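Local atomic coordinates of N-acetyltransferase family protein (Bacillus anthracis, PDB entry 3LNB), a protein that catalyses transfer of an acetyl group from acetyl-coenzyme A to arylamine substrates and inactivates the sulfonamide drug sulfamethoxazole. Residues Tyr107-Leu110 with Met111-Phe115; Thr33-Gln36 with Lys37-Lys41; Glu101-Ser104 with Leu105-Tyr108; Phe52-Leu55 with Asp56-Leu59. The protein carries 1 engineered substitution. One frame throughout, in Å; residues are numbered along the deposited sequence.

In the fold
Along the chain the order is contact 2 (helix 34-42), contact 4 (the start of helix 55-65), contact 3 and contact 1, the last two sharing helix 99-112 and its residues Tyr107 and Tyr108. The centres of contacts 1 and 3 are about 9 Å apart, and those of contacts 2 and 4 about 16 Å. Contact 1 touches contact 2 through Asp112 with Thr33 and Phe109 with Phe39, and contact 4 through Leu110 with Leu55; Leu106 of contact 3 packs on Ile58 of contact 4. Helix 99-112 therefore joins the other two helices in the helical part of the N-acetyltransferase fold, and its start carries Cys99, probably the acetyl-accepting cysteine.

Contact 1 of 4, residues Tyr107-Leu110 with Met111-Phe115; sequences YYFL and MDCGF
Met111 lies over the ring of Tyr107, one turn earlier, in a Met-aromatic contact near the end of helix 99-112, which closes in a Schellman motif at Gly114. Its CB rests beside the carbonyl oxygens of Tyr107 and Tyr108. From there Met111 CG comes over one ring face, offset toward the rim and 3.4 Å from Tyr107 CZ, a CH-pi contact. A bend at the next bond (chi2 -67°) and another at chi3 carry the chain outward, so that Met111 SD meets the ring obliquely, 3.9 Å from Tyr107 CE1. Met111 CE finishes 3.7 Å from Tyr107 OH. The same ring has Lys119 as a cation-pi partner.

A second sulfur, Cys113 SG, stands above a face of the Phe109 ring, 3.7 Å from Phe109 CZ; that ring also stacks on Phe39 of helix 34-42. On the polar side, water 1 donates to both Tyr108 O and Asp112 OD1, while Asp112 OD2 is bonded to Thr33 OG1. The positive phi of Gly114 (84°) turns the chain back: Gly114 N bonds to Met111 O, and Phe115 N reaches Leu110 O at 2.9 Å in a nearly straight bond (171°). This oxygen also lies in the plane of the Phe115 ring, at its edge, and Leu110 CD2 sits 3.9 Å from Phe115 CD1.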
loop_
_atom_site.group_PDB
_atom_site.type_symbol
_atom_site.label_atom_id
_atom_site.label_comp_id
_atom_site.label_asym_id
_atom_site.label_seq_id
_atom_site.Cartn_x
_atom_site.Cartn_y
_atom_site.Cartn_z
ATOM N N TYR A 107 -9.882 -1.046 3.608
ATOM C CA TYR A 107 -10.939 -0.187 4.130
ATOM C C TYR A 107 -12.219 -1.008 4.266
ATOM O O TYR A 107 -12.821 -1.067 5.339
ATOM C CB TYR A 107 -11.194 0.999 3.191
ATOM C CG TYR A 107 -12.539 1.665 3.412
ATOM C CD1 TYR A 107 -12.749 2.535 4.485
ATOM C CD2 TYR A 107 -13.623 1.368 2.586
ATOM C CE1 TYR A 107 -14.012 3.088 4.735
ATOM C CE2 TYR A 107 -14.889 1.913 2.823
ATOM C CZ TYR A 107 -15.078 2.768 3.902
ATOM O OH TYR A 107 -16.340 3.251 4.166
ATOM N N TYR A 108 -12.635 -1.636 3.171
ATOM C CA TYR A 108 -13.843 -2.445 3.185
ATOM C C TYR A 108 -13.759 -3.523 4.256
ATOM O O TYR A 108 -14.715 -3.738 4.998
ATOM C CB TYR A 108 -14.084 -3.093 1.817
ATOM C CG TYR A 108 -14.590 -2.127 0.770
ATOM C CD1 TYR A 108 -15.737 -1.367 1.000
ATOM C CD2 TYR A 108 -13.927 -1.965 -0.444
ATOM C CE1 TYR A 108 -16.217 -0.466 0.044
ATOM C CE2 TYR A 108 -14.396 -1.063 -1.410
ATOM C CZ TYR A 108 -15.542 -0.320 -1.157
ATOM O OH TYR A 108 -16.029 0.561 -2.104
ATOM N N PHE A 109 -12.612 -4.187 4.338
ATOM C CA PHE A 109 -12.430 -5.238 5.329
ATOM C C PHE A 109 -12.628 -4.697 6.743
ATOM O O PHE A 109 -13.390 -5.264 7.530
ATOM C CB PHE A 109 -11.034 -5.856 5.219
ATOM C CG PHE A 109 -10.798 -6.983 6.190
ATOM C CD1 PHE A 109 -11.484 -8.184 6.060
ATOM C CD2 PHE A 109 -9.912 -6.831 7.250
ATOM C CE1 PHE A 109 -11.292 -9.221 6.974
ATOM C CE2 PHE A 109 -9.711 -7.862 8.172
ATOM C CZ PHE A 109 -10.403 -9.058 8.033
ATOM N N LEU A 110 -11.947 -3.600 7.059
ATOM C CA LEU A 110 -12.055 -3.008 8.386
ATOM C C LEU A 110 -13.469 -2.514 8.692
ATOM O O LEU A 110 -13.884 -2.491 9.852
ATOM C CB LEU A 110 -11.042 -1.873 8.551
ATOM C CG LEU A 110 -9.569 -2.310 8.521
ATOM C CD1 LEU A 110 -8.665 -1.107 8.787
ATOM C CD2 LEU A 110 -9.331 -3.393 9.568
ATOM N N MET A 111 -14.206 -2.110 7.660
ATOM C CA MET A 111 -15.580 -1.667 7.870
ATOM C C MET A 111 -16.389 -2.904 8.267
ATOM O O MET A 111 -17.190 -2.856 9.199
ATOM C CB MET A 111 -16.165 -1.040 6.599
ATOM C CG MET A 111 -15.744 0.414 6.331
ATOM S SD MET A 111 -16.379 1.632 7.541
ATOM C CE MET A 111 -18.099 1.751 7.020
ATOM N N ASP A 112 -16.175 -4.011 7.561
ATOM C CA ASP A 112 -16.884 -5.248 7.875
ATOM C C ASP A 112 -16.552 -5.701 9.290
ATOM O O ASP A 112 -17.383 -6.306 9.969
ATOM C CB ASP A 112 -16.513 -6.355 6.893
ATOM C CG ASP A 112 -17.256 -6.243 5.581
ATOM O OD1 ASP A 112 -18.105 -5.336 5.450
ATOM O OD2 ASP A 112 -16.992 -7.069 4.684
ATOM N N CYS A 113 -15.333 -5.401 9.728
ATOM C CA CYS A 113 -14.893 -5.762 11.062
ATOM C C CYS A 113 -15.413 -4.768 12.096
ATOM O O CYS A 113 -15.207 -4.947 13.291
ATOM C CB CYS A 113 -13.363 -5.847 11.113
ATOM S SG CYS A 113 -12.700 -7.317 10.283
ATOM N N GLY A 114 -16.080 -3.719 11.625
ATOM C CA GLY A 114 -16.657 -2.735 12.530
ATOM C C GLY A 114 -15.771 -1.619 13.057
ATOM O O GLY A 114 -16.045 -1.073 14.129
ATOM N N PHE A 115 -14.704 -1.278 12.339
ATOM C CA PHE A 115 -13.837 -0.193 12.787
ATOM C C PHE A 115 -14.357 1.134 12.258
ATOM O O PHE A 115 -15.085 1.173 11.264
ATOM C CB PHE A 115 -12.398 -0.374 12.293
ATOM C CG PHE A 115 -11.634 -1.455 13.005
ATOM C CD1 PHE A 115 -11.689 -2.772 12.564
ATOM C CD2 PHE A 115 -10.858 -1.152 14.119
ATOM C CE1 PHE A 115 -10.979 -3.777 13.222
ATOM C CE2 PHE A 115 -10.145 -2.147 14.788
ATOM C CZ PHE A 115 -10.204 -3.462 14.342
HETATM O O HOH W 1 -17.502 -3.200 3.706
#

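Contact 2 of 4, residues Thr33-Gln36 with Lys37-Lys41; sequences TNLQ and KEFFK. With FMT (formic acid), chain D.
Thr33 O accepts from Lys37 N at 3.0 Å in the first turn of helix 34-42, and a capping box secures the start of that turn. In the box, Gln36 N donates to Thr33 OG1 at 3.0 Å, while Thr33 N donates back to Gln36 OE1 at 3.0 Å. The latter bond lies in the carbonyl plane of the amide, on a lone pair. The side chain of Gln36 reaches it by setting CG beside its own backbone N (chi1 -76°) and then extending. The other end of this amide is also engaged: Gln36 NE2 donates to O1 of a formic acid molecule, probably from the crystallisation liquor, at 2.9 Å in a bent bond (140°), and Ile50 N holds the formic acid in turn. Thr33 OG1 is shared with Asp112 OD2 of helix 99-112.

Farther along, Glu38 N, Phe39 N and Phe40 N continue the helical ladder to the carbonyls of Asn34, Leu35 and Gln36. Phe40 turns its ring so that CD1 comes within 2.9 Å of Gln36 O, a tight approach. The aliphatic part of Lys37 passes Thr33 O, with Lys37 CG 3.1 Å from that oxygen. Leu35 and Phe39 run side by side, pointing the same way, with Leu35 CD2 4.1 Å from Phe39 CB.

The bond from Thr33 N orients the Gln36 amide, whereas the formic acid bond belongs to the crystal. The box satisfies two backbone N-H groups, those of Thr33 and Gln36, that the first turn cannot pair with preceding carbonyls.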
loop_
_atom_site.group_PDB
_atom_site.type_symbol
_atom_site.label_atom_id
_atom_site.label_comp_id
_atom_site.label_asym_id
_atom_site.label_seq_id
_atom_site.Cartn_x
_atom_site.Cartn_y
_atom_site.Cartn_z
ATOM N N THR A 33 -18.766 -11.825 6.276
ATOM C CA THR A 33 -19.169 -11.508 4.910
ATOM C C THR A 33 -18.286 -12.311 3.945
ATOM O O THR A 33 -17.297 -12.920 4.355
ATOM C CB THR A 33 -18.955 -10.023 4.600
ATOM O OG1 THR A 33 -17.552 -9.747 4.625
ATOM C CG2 THR A 33 -19.655 -9.142 5.635
ATOM N N ASN A 34 -18.642 -12.304 2.663
ATOM C CA ASN A 34 -17.854 -13.013 1.669
ATOM C C ASN A 34 -16.454 -12.414 1.635
ATOM O O ASN A 34 -15.457 -13.141 1.607
ATOM C CB ASN A 34 -18.493 -12.896 0.282
ATOM C CG ASN A 34 -17.704 -13.631 -0.782
ATOM O OD1 ASN A 34 -16.653 -13.160 -1.240
ATOM N ND2 ASN A 34 -18.192 -14.803 -1.172
ATOM N N LEU A 35 -16.387 -11.085 1.642
ATOM C CA LEU A 35 -15.108 -10.385 1.619
ATOM C C LEU A 35 -14.244 -10.814 2.807
ATOM O O LEU A 35 -13.066 -11.115 2.638
ATOM C CB LEU A 35 -15.328 -8.866 1.654
ATOM C CG LEU A 35 -14.102 -7.954 1.457
ATOM C CD1 LEU A 35 -14.565 -6.516 1.289
ATOM C CD2 LEU A 35 -13.157 -8.054 2.640
ATOM N N GLN A 36 -14.823 -10.826 4.005
ATOM C CA GLN A 36 -14.081 -11.225 5.195
ATOM C C GLN A 36 -13.532 -12.640 5.051
ATOM O O GLN A 36 -12.371 -12.901 5.360
ATOM C CB GLN A 36 -14.970 -11.153 6.441
ATOM C CG GLN A 36 -15.216 -9.741 6.968
ATOM C CD GLN A 36 -16.022 -9.736 8.259
ATOM O OE1 GLN A 36 -17.145 -10.230 8.303
ATOM N NE2 GLN A 36 -15.445 -9.173 9.317
ATOM N N LYS A 37 -14.379 -13.551 4.585
ATOM C CA LYS A 37 -13.982 -14.938 4.396
ATOM C C LYS A 37 -12.825 -15.035 3.411
ATOM O O LYS A 37 -11.838 -15.708 3.681
ATOM C CB LYS A 37 -15.164 -15.765 3.885
ATOM C CG LYS A 37 -16.358 -15.800 4.833
ATOM C CD LYS A 37 -17.490 -16.629 4.233
ATOM C CE LYS A 37 -18.755 -16.547 5.071
ATOM N NZ LYS A 37 -19.868 -17.290 4.411
ATOM N N GLU A 38 -12.951 -14.358 2.270
ATOM C CA GLU A 38 -11.897 -14.389 1.259
ATOM C C GLU A 38 -10.644 -13.688 1.755
ATOM O O GLU A 38 -9.521 -14.098 1.445
ATOM C CB GLU A 38 -12.358 -13.714 -0.034
ATOM C CG GLU A 38 -13.470 -14.433 -0.791
ATOM C CD GLU A 38 -13.075 -15.834 -1.241
ATOM O OE1 GLU A 38 -11.933 -16.025 -1.708
ATOM O OE2 GLU A 38 -13.919 -16.746 -1.142
ATOM N N PHE A 39 -10.838 -12.617 2.514
ATOM C CA PHE A 39 -9.712 -11.856 3.037
ATOM C C PHE A 39 -8.856 -12.755 3.928
ATOM O O PHE A 39 -7.647 -12.859 3.731
ATOM C CB PHE A 39 -10.214 -10.648 3.837
ATOM C CG PHE A 39 -9.165 -9.603 4.071
ATOM C CD1 PHE A 39 -8.861 -8.675 3.081
ATOM C CD2 PHE A 39 -8.463 -9.560 5.270
ATOM C CE1 PHE A 39 -7.871 -7.719 3.281
ATOM C CE2 PHE A 39 -7.473 -8.609 5.480
ATOM C CZ PHE A 39 -7.174 -7.687 4.486
ATOM N N PHE A 40 -9.500 -13.400 4.902
ATOM C CA PHE A 40 -8.822 -14.302 5.834
ATOM C C PHE A 40 -8.048 -15.400 5.104
ATOM O O PHE A 40 -6.914 -15.715 5.460
ATOM C CB PHE A 40 -9.844 -14.951 6.776
ATOM C CG PHE A 40 -10.373 -14.026 7.835
ATOM C CD1 PHE A 40 -11.743 -13.904 8.042
ATOM C CD2 PHE A 40 -9.506 -13.295 8.639
ATOM C CE1 PHE A 40 -12.244 -13.070 9.033
ATOM C CE2 PHE A 40 -9.998 -12.456 9.637
ATOM C CZ PHE A 40 -11.371 -12.344 9.833
ATOM N N LYS A 41 -8.677 -15.978 4.084
ATOM C CA LYS A 41 -8.059 -17.043 3.297
ATOM C C LYS A 41 -6.798 -16.561 2.579
ATOM O O LYS A 41 -5.737 -17.185 2.675
ATOM C CB LYS A 41 -9.060 -17.574 2.267
ATOM C CG LYS A 41 -8.493 -18.634 1.330
ATOM C CD LYS A 41 -9.495 -19.024 0.249
ATOM C CE LYS A 41 -8.919 -20.085 -0.688
ATOM N NZ LYS A 41 -9.890 -20.460 -1.755
HETATM C C FMT D . -15.302 -8.721 13.047
HETATM O O1 FMT D . -15.608 -9.500 12.166
HETATM O O2 FMT D . -14.027 -8.638 13.466
#

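Contact 3 of 4, residues Glu101-Ser104 with Leu105-Tyr108; sequences ELNS and LLYY
Tyr108 brings ring atom CD2 obliquely to within 3.2 Å of Ser104 O, while its backbone N donates to the same oxygen at 3.1 Å. The neighbouring Tyr107 ring also has Ser104 O at its edge, near its plane, and Tyr107 CB lies 3.2 Å from that oxygen. One carbonyl thus sits among a backbone N-H, the CB of Tyr107 and the ring of Tyr108. The tyrosines meet each other too: Tyr107 CD2 stands 3.8 Å above the plane of the Tyr108 ring, near its rim, and Tyr108 CE1 in turn lies in the plane of the Tyr107 ring.

Between these turns the backbone bonds are regular for three of the four pairs. The exception is Tyr107 N to Asn103 O, 2.9 Å long, where the bond is bent (143°) and the donor stands above the carbonyl plane, 41° out of it. With CG opposite the backbone N (chi1 176°), the end of Leu105 leads away from the earlier turn; Leu106 has a similar first torsion and packs on Ile58 of helix 55-65.

The buried polar side chains of the earlier turn are satisfied by neighbouring parts of the fold: Glu101 by a salt bridge with Lys89 and a bond from Leu98 N, Asn103 ND2 by Val139 O and Asp153 OD1, Asn103 OD1 by Ala154 N, and Ser104 OG by Tyr100 O. Because Asn103 also touches His138, it probably acts as a second-shell residue positioning the Cys99-His138-Asp153 triad expected of arylamine N-acetyltransferases.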
loop_
_atom_site.group_PDB
_atom_site.type_symbol
_atom_site.label_atom_id
_atom_site.label_comp_id
_atom_site.label_asym_id
_atom_site.label_seq_id
_atom_site.Cartn_x
_atom_site.Cartn_y
_atom_site.Cartn_z
ATOM N N GLU A 101 -5.723 0.548 -4.315
ATOM C CA GLU A 101 -6.440 -0.725 -4.368
ATOM C C GLU A 101 -6.228 -1.458 -3.055
ATOM O O GLU A 101 -7.178 -1.937 -2.437
ATOM C CB GLU A 101 -5.940 -1.583 -5.528
ATOM C CG GLU A 101 -6.164 -0.943 -6.889
ATOM C CD GLU A 101 -5.520 -1.730 -8.011
ATOM O OE1 GLU A 101 -6.154 -2.680 -8.526
ATOM O OE2 GLU A 101 -4.373 -1.399 -8.368
ATOM N N LEU A 102 -4.974 -1.536 -2.628
ATOM C CA LEU A 102 -4.636 -2.202 -1.380
ATOM C C LEU A 102 -5.394 -1.584 -0.205
ATOM O O LEU A 102 -6.021 -2.300 0.578
ATOM C CB LEU A 102 -3.125 -2.118 -1.137
ATOM C CG LEU A 102 -2.264 -2.951 -2.096
ATOM C CD1 LEU A 102 -0.786 -2.592 -1.944
ATOM C CD2 LEU A 102 -2.499 -4.434 -1.800
ATOM N N ASN A 103 -5.352 -0.260 -0.088
ATOM C CA ASN A 103 -6.033 0.405 1.015
ATOM C C ASN A 103 -7.547 0.492 0.876
ATOM O O ASN A 103 -8.247 0.623 1.872
ATOM C CB ASN A 103 -5.439 1.794 1.260
ATOM C CG ASN A 103 -4.083 1.725 1.949
ATOM O OD1 ASN A 103 -3.823 0.815 2.739
ATOM N ND2 ASN A 103 -3.222 2.692 1.666
ATOM N N SER A 104 -8.058 0.435 -0.348
ATOM C CA SER A 104 -9.502 0.458 -0.530
ATOM C C SER A 104 -10.029 -0.889 -0.032
ATOM O O SER A 104 -11.046 -0.953 0.655
ATOM C CB SER A 104 -9.872 0.653 -2.004
ATOM O OG SER A 104 -9.791 2.016 -2.383
ATOM N N LEU A 105 -9.323 -1.960 -0.375
ATOM C CA LEU A 105 -9.713 -3.298 0.058
ATOM C C LEU A 105 -9.673 -3.388 1.574
ATOM O O LEU A 105 -10.632 -3.838 2.205
ATOM C CB LEU A 105 -8.782 -4.354 -0.537
ATOM C CG LEU A 105 -9.046 -5.787 -0.057
ATOM C CD1 LEU A 105 -10.451 -6.232 -0.468
ATOM C CD2 LEU A 105 -8.005 -6.713 -0.644
ATOM N N LEU A 106 -8.559 -2.960 2.159
ATOM C CA LEU A 106 -8.417 -2.992 3.608
ATOM C C LEU A 106 -9.522 -2.152 4.251
ATOM O O LEU A 106 -10.035 -2.501 5.313
ATOM C CB LEU A 106 -7.043 -2.459 4.027
ATOM C CG LEU A 106 -6.787 -2.364 5.536
ATOM C CD1 LEU A 106 -6.994 -3.727 6.181
ATOM C CD2 LEU A 106 -5.370 -1.874 5.789
ATOM N N TYR A 107 -9.882 -1.046 3.608
ATOM C CA TYR A 107 -10.939 -0.187 4.130
ATOM C C TYR A 107 -12.219 -1.008 4.266
ATOM O O TYR A 107 -12.821 -1.067 5.339
ATOM C CB TYR A 107 -11.194 0.999 3.191
ATOM C CG TYR A 107 -12.539 1.665 3.412
ATOM C CD1 TYR A 107 -12.749 2.535 4.485
ATOM C CD2 TYR A 107 -13.623 1.368 2.586
ATOM C CE1 TYR A 107 -14.012 3.088 4.735
ATOM C CE2 TYR A 107 -14.889 1.913 2.823
ATOM C CZ TYR A 107 -15.078 2.768 3.902
ATOM O OH TYR A 107 -16.340 3.251 4.166
ATOM N N TYR A 108 -12.635 -1.636 3.171
ATOM C CA TYR A 108 -13.843 -2.445 3.185
ATOM C C TYR A 108 -13.759 -3.523 4.256
ATOM O O TYR A 108 -14.715 -3.738 4.998
ATOM C CB TYR A 108 -14.084 -3.093 1.817
ATOM C CG TYR A 108 -14.590 -2.127 0.770
ATOM C CD1 TYR A 108 -15.737 -1.367 1.000
ATOM C CD2 TYR A 108 -13.927 -1.965 -0.444
ATOM C CE1 TYR A 108 -16.217 -0.466 0.044
ATOM C CE2 TYR A 108 -14.396 -1.063 -1.410
ATOM C CZ TYR A 108 -15.542 -0.320 -1.157
ATOM O OH TYR A 108 -16.029 0.561 -2.104
#

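Contact 4 of 4, residues Phe52-Leu55 with Asp56-Leu59; sequences FNDL and DEIL
Asp56, which opens the second segment, reaches back toward the turn before it: water 2 donates both to Asp56 OD2, at 2.7 Å, and to Phe52 O, joining the side chain to the earlier backbone. The same water lies over one face of the Phe52 ring, near its rim. Asp56 OD1 is occupied by His163 ND1.

Glu57 follows. Its backbone N donates to water 3, which itself donates to Asn53 O, so a water links the two backbones here. The Glu57 chain leaves with CG anti to N (chi1 162°) and stays extended, which lays it alongside Asp54, both acids pointing the same way with carboxylate planes 39° apart. Asp54 OD1 and Glu57 OE1 are 4.2 Å apart, and water 4 donates to each of them, 2.6 Å from Glu57 OE1.

Ile58 N donates to Asp54 O at 3.2 Å, and Ile58 CG1 comes within 3.3 Å of that oxygen. Leu59 N makes the straighter bond, to Leu55 O at 2.9 Å (172°), where Leu59 CG also sits close, 3.3 Å from the oxygen. These two apolar residues, with Leu55, face helix 99-112.

The paired acids would tend to repel; water 4 and Lys48, salt-bridged to Glu57 OE1 but only in a long, weak ion pair with Asp54 OD1, probably ease this. Asp54 OD2 also accepts from Thr51 N, all consistent with both carboxylates being ionised.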
loop_
_atom_site.group_PDB
_atom_site.type_symbol
_atom_site.label_atom_id
_atom_site.label_comp_id
_atom_site.label_asym_id
_atom_site.label_seq_id
_atom_site.Cartn_x
_atom_site.Cartn_y
_atom_site.Cartn_z
ATOM N N PHE A 52 -8.538 -4.014 17.611
ATOM C CA PHE A 52 -7.450 -3.075 17.391
ATOM C C PHE A 52 -6.075 -3.737 17.470
ATOM O O PHE A 52 -5.217 -3.524 16.604
ATOM C CB PHE A 52 -7.526 -1.941 18.408
ATOM C CG PHE A 52 -6.443 -0.915 18.244
ATOM C CD1 PHE A 52 -6.497 0.013 17.210
ATOM C CD2 PHE A 52 -5.361 -0.887 19.114
ATOM C CE1 PHE A 52 -5.485 0.955 17.047
ATOM C CE2 PHE A 52 -4.341 0.052 18.961
ATOM C CZ PHE A 52 -4.403 0.972 17.927
ATOM N N ASN A 53 -5.864 -4.541 18.505
ATOM C CA ASN A 53 -4.585 -5.204 18.680
ATOM C C ASN A 53 -4.256 -6.181 17.564
ATOM O O ASN A 53 -3.116 -6.601 17.443
ATOM C CB ASN A 53 -4.519 -5.918 20.039
ATOM C CG ASN A 53 -4.488 -4.944 21.216
ATOM O OD1 ASN A 53 -4.227 -3.749 21.046
ATOM N ND2 ASN A 53 -4.739 -5.457 22.415
ATOM N N ASP A 54 -5.243 -6.532 16.743
ATOM C CA ASP A 54 -5.028 -7.472 15.638
ATOM C C ASP A 54 -4.621 -6.802 14.328
ATOM O O ASP A 54 -4.355 -7.487 13.328
ATOM C CB ASP A 54 -6.296 -8.292 15.384
ATOM C CG ASP A 54 -6.655 -9.192 16.546
ATOM O OD1 ASP A 54 -5.802 -10.019 16.925
ATOM O OD2 ASP A 54 -7.786 -9.078 17.074
ATOM N N LEU A 55 -4.578 -5.472 14.329
ATOM C CA LEU A 55 -4.234 -4.724 13.125
ATOM C C LEU A 55 -2.801 -4.946 12.647
ATOM O O LEU A 55 -2.533 -4.922 11.444
ATOM C CB LEU A 55 -4.495 -3.229 13.341
ATOM C CG LEU A 55 -5.972 -2.856 13.518
ATOM C CD1 LEU A 55 -6.117 -1.383 13.872
ATOM C CD2 LEU A 55 -6.727 -3.181 12.246
ATOM N N ASP A 56 -1.891 -5.165 13.589
ATOM C CA ASP A 56 -0.491 -5.392 13.275
ATOM C C ASP A 56 -0.342 -6.653 12.437
ATOM O O ASP A 56 0.381 -6.675 11.441
ATOM C CB ASP A 56 0.288 -5.520 14.576
ATOM C CG ASP A 56 0.015 -4.362 15.512
ATOM O OD1 ASP A 56 0.772 -3.372 15.474
ATOM O OD2 ASP A 56 -0.983 -4.431 16.264
ATOM N N GLU A 57 -1.041 -7.701 12.856
ATOM C CA GLU A 57 -1.018 -8.975 12.160
ATOM C C GLU A 57 -1.596 -8.814 10.762
ATOM O O GLU A 57 -1.086 -9.390 9.807
ATOM C CB GLU A 57 -1.820 -10.012 12.948
ATOM C CG GLU A 57 -2.225 -11.228 12.152
ATOM C CD GLU A 57 -2.842 -12.304 13.018
ATOM O OE1 GLU A 57 -3.684 -11.973 13.883
ATOM O OE2 GLU A 57 -2.482 -13.484 12.828
ATOM N N ILE A 58 -2.659 -8.023 10.644
ATOM C CA ILE A 58 -3.282 -7.795 9.342
ATOM C C ILE A 58 -2.294 -7.103 8.411
ATOM O O ILE A 58 -2.062 -7.561 7.295
ATOM C CB ILE A 58 -4.550 -6.915 9.454
ATOM C CG1 ILE A 58 -5.606 -7.623 10.299
ATOM C CG2 ILE A 58 -5.114 -6.620 8.056
ATOM C CD1 ILE A 58 -6.122 -8.894 9.681
ATOM N N LEU A 59 -1.709 -6.005 8.880
ATOM C CA LEU A 59 -0.753 -5.248 8.075
ATOM C C LEU A 59 0.472 -6.069 7.701
ATOM O O LEU A 59 0.967 -5.984 6.581
ATOM C CB LEU A 59 -0.307 -3.987 8.822
ATOM C CG LEU A 59 -1.369 -2.909 9.045
ATOM C CD1 LEU A 59 -0.817 -1.828 9.975
ATOM C CD2 LEU A 59 -1.791 -2.322 7.698
HETATM O O HOH W 2 -2.684 -2.405 16.800
HETATM O O HOH W 3 -1.515 -8.386 15.700
HETATM O O HOH W 4 -3.220 -10.558 16.044
#